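Local coordinates for genome polyprotein (Chicken sicinivirus JSY, PDB 6QWT) that includes as its 3Dpol part, the piece modelled here, an RNA-dependent RNA polymerase that copies the viral RNA genome, at residues P36-L39 / R44-E47; W67-P72 / M316-D321; S122-G127 / A178-I183. All coordinates share one frame; numbering follows the deposited sequence.

Overall arrangement
From the N terminus, contact 1 comes first: P36-L39 and R44-E47 close a short loop with four residues between them, at the end of strand 34-36 and in the loop leading to helix 50-54, in the fingers by analogy with related polymerases. Further along, W67-P72 opens contact 2, which closes only at M316-D321, 244 residues on from P72, and ties the start of helix 70-81 to the end of helix 298-316 of the palm. Within that long excursion lies contact 3, where S122-G127 and A178-I183 join a hairpin to helix 180-189. Contact 1 is thus in series with the other two. The three are well separated, with centres about 35 Å apart for contacts 1 and 3 and about 43 Å for contacts 2 and 3.

Contact 1: residues P36-L39 / R44-E47; sequences PAVL and RRTE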
# COMPACT_ATOMS: atom_id res chain seq x y z
N PRO A 36 -1.14 15.25 -13.91
CA PRO A 36 -0.62 13.89 -14.13
C PRO A 36 0.90 13.85 -14.07
O PRO A 36 1.58 14.76 -14.55
CB PRO A 36 -1.14 13.54 -15.53
CG PRO A 36 -2.37 14.38 -15.69
CD PRO A 36 -2.06 15.66 -14.99
N ALA A 37 1.42 12.79 -13.46
CA ALA A 37 2.86 12.64 -13.30
C ALA A 37 3.57 12.61 -14.65
O ALA A 37 3.00 12.21 -15.67
CB ALA A 37 3.18 11.36 -12.52
N VAL A 38 4.83 13.03 -14.64
CA VAL A 38 5.66 12.98 -15.84
C VAL A 38 5.91 11.53 -16.20
O VAL A 38 6.46 10.75 -15.41
CB VAL A 38 6.97 13.74 -15.62
CG1 VAL A 38 7.91 13.54 -16.80
CG2 VAL A 38 6.71 15.21 -15.39
N LEU A 39 5.51 11.14 -17.41
CA LEU A 39 5.80 9.80 -17.90
C LEU A 39 6.82 9.77 -19.02
O LEU A 39 7.49 8.75 -19.20
CB LEU A 39 4.51 9.10 -18.37
CG LEU A 39 3.38 9.01 -17.34
CD1 LEU A 39 2.15 8.34 -17.94
CD2 LEU A 39 3.83 8.27 -16.08
N ARG A 44 7.58 18.57 -21.53
CA ARG A 44 7.95 19.98 -21.50
C ARG A 44 7.75 20.61 -20.13
O ARG A 44 8.31 21.68 -19.87
CB ARG A 44 7.14 20.75 -22.54
N ARG A 45 6.98 19.98 -19.24
CA ARG A 45 6.75 20.54 -17.92
C ARG A 45 7.94 20.38 -16.98
O ARG A 45 7.92 20.97 -15.89
CB ARG A 45 5.51 19.90 -17.29
CG ARG A 45 4.20 20.22 -18.00
CD ARG A 45 3.06 19.38 -17.45
NE ARG A 45 3.37 17.95 -17.53
CZ ARG A 45 2.78 17.02 -16.79
NH1 ARG A 45 1.85 17.36 -15.91
NH2 ARG A 45 3.13 15.75 -16.92
N THR A 46 8.96 19.62 -17.37
CA THR A 46 10.12 19.39 -16.52
C THR A 46 11.40 19.53 -17.34
O THR A 46 11.42 19.28 -18.55
CB THR A 46 10.08 18.00 -15.86
OG1 THR A 46 11.21 17.84 -15.00
CG2 THR A 46 10.09 16.89 -16.91
N GLU A 47 12.47 19.93 -16.66
CA GLU A 47 13.80 19.96 -17.24
C GLU A 47 14.61 18.71 -16.89
O GLU A 47 15.73 18.56 -17.39
CB GLU A 47 14.56 21.21 -16.78
CG GLU A 47 13.83 22.51 -17.05
CD GLU A 47 13.85 22.89 -18.52
OE1 GLU A 47 14.93 23.27 -19.01
OE2 GLU A 47 12.79 22.80 -19.17
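R45 lays the edge of its guanidinium against the carbonyl oxygen of P36, both terminal nitrogens, NH1 and NH2, converging on that one atom. NH1 of R45 lies 2.9 Å from P36 O, and NH2 is almost equally near. Both bonds are bent by a similar amount (N-H...O 145° for NH1), as expected when one acceptor sits in the fork of two donors. The oxygen lies close to the guanidinium plane; seen from the carbonyl, NH1 is in plane while NH2 stands tilted out of it. A bend at chi3 (-55°) turns the far end of the R45 chain toward P36. With NH1 also in a salt bridge to E35 and NH2 in another to D43, the group is held on several sides, and its positive charge is probably well balanced.

Alongside the bonded oxygen, V38 and R45 pass each other in opposite directions, V38 CG2 coming to 3.9 Å from R45 NH2. The apolar part of the contact is V38 against T46: the other V38 methyl, CG1, lies 4.0 Å from T46 CG2, and V38 CG2 is nearly as close to that carbon, so T46 faces the valine fork with its methyl. Its hydroxyl is anti to the backbone N (chi1 -178°) and is engaged with A168 O and A48 N. V167 of helix 164-168 also packs against both V38 and R45, so the loop is wedged against that helix.

Neither segment is regular structure at the contact, apart from the end of strand 34-36 at P36. R45 ties that strand end to the loop before helix 50-54. By homology this belongs to the fingers of the picornaviral polymerase fold, beside helix 164-168 and strand 161-163, whose L161 and R162 end the Lys-Asp-Glu-Leu-Arg sequence of motif F.

Contact 2: residues W67-P72 / M316-D321; sequences WPSLIP and MLTHPD
S69 and L317 bring their CA atoms to 6.5 Å, where the turn leading into helix 70-81 meets a type I beta turn running from M316 to H319. That second turn comes straight off helix 298-316, which by sequence is the motif B helix of the polymerase palm, so the contact joins the foot of helix 70-81 to the palm.

L317 reaches across with one branch: its CD1 lies 3.9 Å from P72 CB, against the proline ring, and is about as near to P72 C. The same methyl is 3.9 Å from S69 O. Next to it, T318 turns its CG2 toward S69, 3.9 Å from S69 CB. With chi1 at 73°, the T318 hydroxyl takes the position between backbone N and carbonyl carbon and bonds to A315 O, so the methyl is what faces S69. F352 of helix 346-356 touches both S69 and T318 and backs the pair.

Two further bonds reach the helix end: W67 NE1 to S314 OG and S69 OG to S314 O. S69 OG also lies at the edge of the W67 indole, in its plane, and stands 3.7 Å from T318 CG2.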
# COMPACT_ATOMS: atom_id res chain seq x y z
N TRP A 67 21.14 -4.61 13.12
CA TRP A 67 21.61 -3.69 14.14
C TRP A 67 21.21 -4.23 15.52
O TRP A 67 20.31 -5.06 15.63
CB TRP A 67 21.06 -2.29 13.90
CG TRP A 67 19.62 -2.19 13.50
CD1 TRP A 67 18.55 -1.91 14.31
CD2 TRP A 67 19.08 -2.34 12.18
NE1 TRP A 67 17.39 -1.88 13.58
CE2 TRP A 67 17.68 -2.15 12.27
CE3 TRP A 67 19.63 -2.63 10.93
CZ2 TRP A 67 16.84 -2.23 11.16
CZ3 TRP A 67 18.80 -2.72 9.83
CH2 TRP A 67 17.42 -2.52 9.95
N PRO A 68 21.90 -3.78 16.58
CA PRO A 68 21.75 -4.45 17.89
C PRO A 68 20.32 -4.62 18.38
O PRO A 68 20.03 -5.61 19.06
CB PRO A 68 22.55 -3.54 18.82
CG PRO A 68 23.62 -3.00 17.96
CD PRO A 68 22.99 -2.79 16.61
N SER A 69 19.41 -3.70 18.06
CA SER A 69 18.04 -3.77 18.54
C SER A 69 17.10 -4.44 17.55
O SER A 69 15.90 -4.55 17.84
CB SER A 69 17.52 -2.37 18.87
OG SER A 69 17.40 -1.57 17.70
N LEU A 70 17.60 -4.92 16.40
CA LEU A 70 16.71 -5.45 15.37
C LEU A 70 16.13 -6.80 15.77
O LEU A 70 14.91 -6.99 15.73
CB LEU A 70 17.46 -5.55 14.03
CG LEU A 70 16.62 -6.12 12.88
CD1 LEU A 70 15.30 -5.36 12.73
CD2 LEU A 70 17.41 -6.11 11.58
N ILE A 71 16.99 -7.76 16.13
CA ILE A 71 16.49 -9.07 16.57
C ILE A 71 15.57 -8.95 17.77
O ILE A 71 14.52 -9.62 17.78
CB ILE A 71 17.67 -10.03 16.82
CG1 ILE A 71 18.51 -10.20 15.55
CG2 ILE A 71 17.17 -11.37 17.36
CD1 ILE A 71 18.14 -11.39 14.72
N PRO A 72 15.89 -8.18 18.82
CA PRO A 72 14.90 -7.98 19.89
C PRO A 72 13.57 -7.43 19.38
O PRO A 72 12.51 -7.83 19.88
CB PRO A 72 15.60 -6.99 20.83
CG PRO A 72 17.04 -7.27 20.63
CD PRO A 72 17.19 -7.57 19.17
N MET A 316 12.41 2.28 18.98
CA MET A 316 11.91 2.59 20.32
C MET A 316 12.65 1.78 21.38
O MET A 316 12.82 2.26 22.51
CB MET A 316 10.40 2.34 20.37
CG MET A 316 9.63 3.05 19.25
SD MET A 316 7.84 2.74 19.20
CE MET A 316 7.78 1.11 19.92
N LEU A 317 13.13 0.58 21.04
CA LEU A 317 13.85 -0.24 21.99
C LEU A 317 15.16 0.39 22.45
O LEU A 317 15.69 0.01 23.50
CB LEU A 317 14.13 -1.62 21.39
CG LEU A 317 12.98 -2.62 21.50
CD1 LEU A 317 13.25 -3.85 20.66
CD2 LEU A 317 12.73 -3.00 22.96
N THR A 318 15.71 1.34 21.69
CA THR A 318 16.91 2.04 22.10
C THR A 318 16.63 3.23 23.01
O THR A 318 17.57 3.84 23.52
CB THR A 318 17.70 2.52 20.87
OG1 THR A 318 17.03 3.63 20.26
CG2 THR A 318 17.85 1.40 19.86
N HIS A 319 15.36 3.58 23.22
CA HIS A 319 15.04 4.68 24.12
C HIS A 319 15.09 4.22 25.57
O HIS A 319 14.52 3.17 25.90
CB HIS A 319 13.66 5.25 23.80
CG HIS A 319 13.40 6.59 24.42
ND1 HIS A 319 13.14 6.75 25.77
CD2 HIS A 319 13.37 7.83 23.88
CE1 HIS A 319 12.96 8.03 26.03
NE2 HIS A 319 13.09 8.71 24.90
N PRO A 320 15.75 4.97 26.46
CA PRO A 320 15.89 4.50 27.85
C PRO A 320 14.57 4.33 28.58
O PRO A 320 14.48 3.48 29.47
CB PRO A 320 16.77 5.58 28.49
CG PRO A 320 16.60 6.80 27.62
CD PRO A 320 16.43 6.26 26.23
N ASP A 321 13.55 5.12 28.24
CA ASP A 321 12.28 5.09 28.96
C ASP A 321 11.20 4.32 28.22
O ASP A 321 10.03 4.41 28.60
CB ASP A 321 11.81 6.52 29.23
CG ASP A 321 12.82 7.32 30.02
OD1 ASP A 321 13.25 8.39 29.53
OD2 ASP A 321 13.19 6.88 31.13

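Contact 3: residues S122-G127 / A178-I183; sequences SLFDVG and APIHAI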
# COMPACT_ATOMS: atom_id res chain seq x y z
N SER A 122 -7.97 -15.02 -19.49
CA SER A 122 -7.74 -16.05 -20.49
C SER A 122 -7.10 -17.30 -19.92
O SER A 122 -7.25 -18.38 -20.51
CB SER A 122 -6.86 -15.50 -21.61
OG SER A 122 -7.50 -14.43 -22.29
N LEU A 123 -6.41 -17.20 -18.79
CA LEU A 123 -5.66 -18.32 -18.23
C LEU A 123 -6.50 -19.23 -17.34
O LEU A 123 -5.96 -20.19 -16.79
CB LEU A 123 -4.46 -17.80 -17.44
CG LEU A 123 -3.51 -16.90 -18.23
CD1 LEU A 123 -2.65 -16.06 -17.29
CD2 LEU A 123 -2.64 -17.74 -19.15
N PHE A 124 -7.80 -18.95 -17.19
CA PHE A 124 -8.65 -19.73 -16.30
C PHE A 124 -9.88 -20.24 -17.04
O PHE A 124 -10.40 -19.59 -17.95
CB PHE A 124 -9.11 -18.89 -15.09
CG PHE A 124 -7.98 -18.36 -14.26
CD1 PHE A 124 -7.47 -19.10 -13.21
CD2 PHE A 124 -7.44 -17.11 -14.52
CE1 PHE A 124 -6.43 -18.61 -12.44
CE2 PHE A 124 -6.40 -16.62 -13.76
CZ PHE A 124 -5.89 -17.37 -12.72
N ASP A 125 -10.33 -21.43 -16.63
CA ASP A 125 -11.57 -22.02 -17.11
C ASP A 125 -12.53 -22.18 -15.94
O ASP A 125 -12.12 -22.56 -14.84
CB ASP A 125 -11.32 -23.38 -17.77
CG ASP A 125 -10.19 -23.34 -18.78
OD1 ASP A 125 -10.20 -22.45 -19.65
OD2 ASP A 125 -9.29 -24.20 -18.69
N VAL A 126 -13.80 -21.87 -16.17
CA VAL A 126 -14.82 -21.99 -15.13
C VAL A 126 -15.25 -23.45 -15.05
O VAL A 126 -15.85 -23.98 -15.99
CB VAL A 126 -16.01 -21.07 -15.40
CG1 VAL A 126 -17.08 -21.26 -14.33
CG2 VAL A 126 -15.56 -19.62 -15.46
N GLY A 127 -14.93 -24.11 -13.94
CA GLY A 127 -15.28 -25.50 -13.76
C GLY A 127 -16.75 -25.70 -13.43
O GLY A 127 -17.49 -24.77 -13.14
N ALA A 178 3.73 -8.25 -9.93
CA ALA A 178 4.22 -9.61 -9.98
C ALA A 178 3.39 -10.43 -10.96
O ALA A 178 2.23 -10.10 -11.24
CB ALA A 178 4.18 -10.24 -8.59
N PRO A 179 3.95 -11.50 -11.52
CA PRO A 179 3.18 -12.34 -12.44
C PRO A 179 2.15 -13.18 -11.71
O PRO A 179 2.25 -13.45 -10.52
CB PRO A 179 4.24 -13.21 -13.12
CG PRO A 179 5.37 -13.24 -12.15
CD PRO A 179 5.35 -11.94 -11.40
N ILE A 180 1.14 -13.62 -12.48
CA ILE A 180 -0.03 -14.28 -11.89
C ILE A 180 0.36 -15.59 -11.21
O ILE A 180 -0.20 -15.95 -10.17
CB ILE A 180 -1.12 -14.49 -12.96
CG1 ILE A 180 -2.34 -15.19 -12.37
CG2 ILE A 180 -0.57 -15.27 -14.16
CD1 ILE A 180 -3.03 -14.39 -11.27
N HIS A 181 1.33 -16.32 -11.78
CA HIS A 181 1.72 -17.58 -11.16
C HIS A 181 2.50 -17.36 -9.87
O HIS A 181 2.42 -18.18 -8.95
CB HIS A 181 2.53 -18.44 -12.14
CG HIS A 181 3.83 -17.82 -12.57
ND1 HIS A 181 3.90 -16.74 -13.42
CD2 HIS A 181 5.11 -18.16 -12.28
CE1 HIS A 181 5.17 -16.43 -13.63
NE2 HIS A 181 5.92 -17.28 -12.95
N ALA A 182 3.25 -16.25 -9.77
CA ALA A 182 3.91 -15.93 -8.51
C ALA A 182 2.91 -15.43 -7.47
O ALA A 182 3.12 -15.63 -6.27
CB ALA A 182 5.00 -14.88 -8.74
N ILE A 183 1.84 -14.78 -7.91
CA ILE A 183 0.84 -14.28 -6.97
C ILE A 183 0.05 -15.43 -6.37
O ILE A 183 -0.20 -15.46 -5.16
CB ILE A 183 -0.07 -13.25 -7.67
CG1 ILE A 183 0.60 -11.88 -7.67
CG2 ILE A 183 -1.43 -13.19 -7.00
CD1 ILE A 183 0.22 -11.02 -8.84
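I180 meets L123 and F124 with two different branches. Its CG2 methyl lies 3.8 Å from L123 CD1, the two side chains passing in opposite directions, while its CG1 comes to 4.2 Å from F124 CZ. That carbon sits at the edge of the phenyl ring, near its plane, so the ring offers I180 its far rim and not a face. The torsion explains the split: with CG1 anti to the backbone N (chi1 180°), the isoleucine sends CG1 toward the far end of the phenyl and keeps CG2 for the leucine. The backbones themselves stay apart, the CA atoms of L123 and I180 being 9.4 Å from each other.

All three residues are buried, and a second layer closes round them. L138 of helix 136-147 touches L123, F124 and H181. W114 packs on L123 and meets the H181 ring, and H181 ND1 is hydrogen-bonded to W114 NE1. F124 has M106 and Y132 as further neighbours.

The hairpin 124-126/132-134 and helix 180-189 probably correspond to the part of the fingers known as the pinky finger in related picornaviral polymerases. Backbone bonds from L123 to C135 and from D125 to H133 fix the hairpin, and with it the positions of L123 and F124.

On the other side, P179 occupies the N-cap position, and I183 N donates to P179 O at 3.0 Å, opening the helix that carries I180. I180 is tied by its backbone to A110, and two residues on, A182 O accepts from the Y271 hydroxyl of helix 267-276.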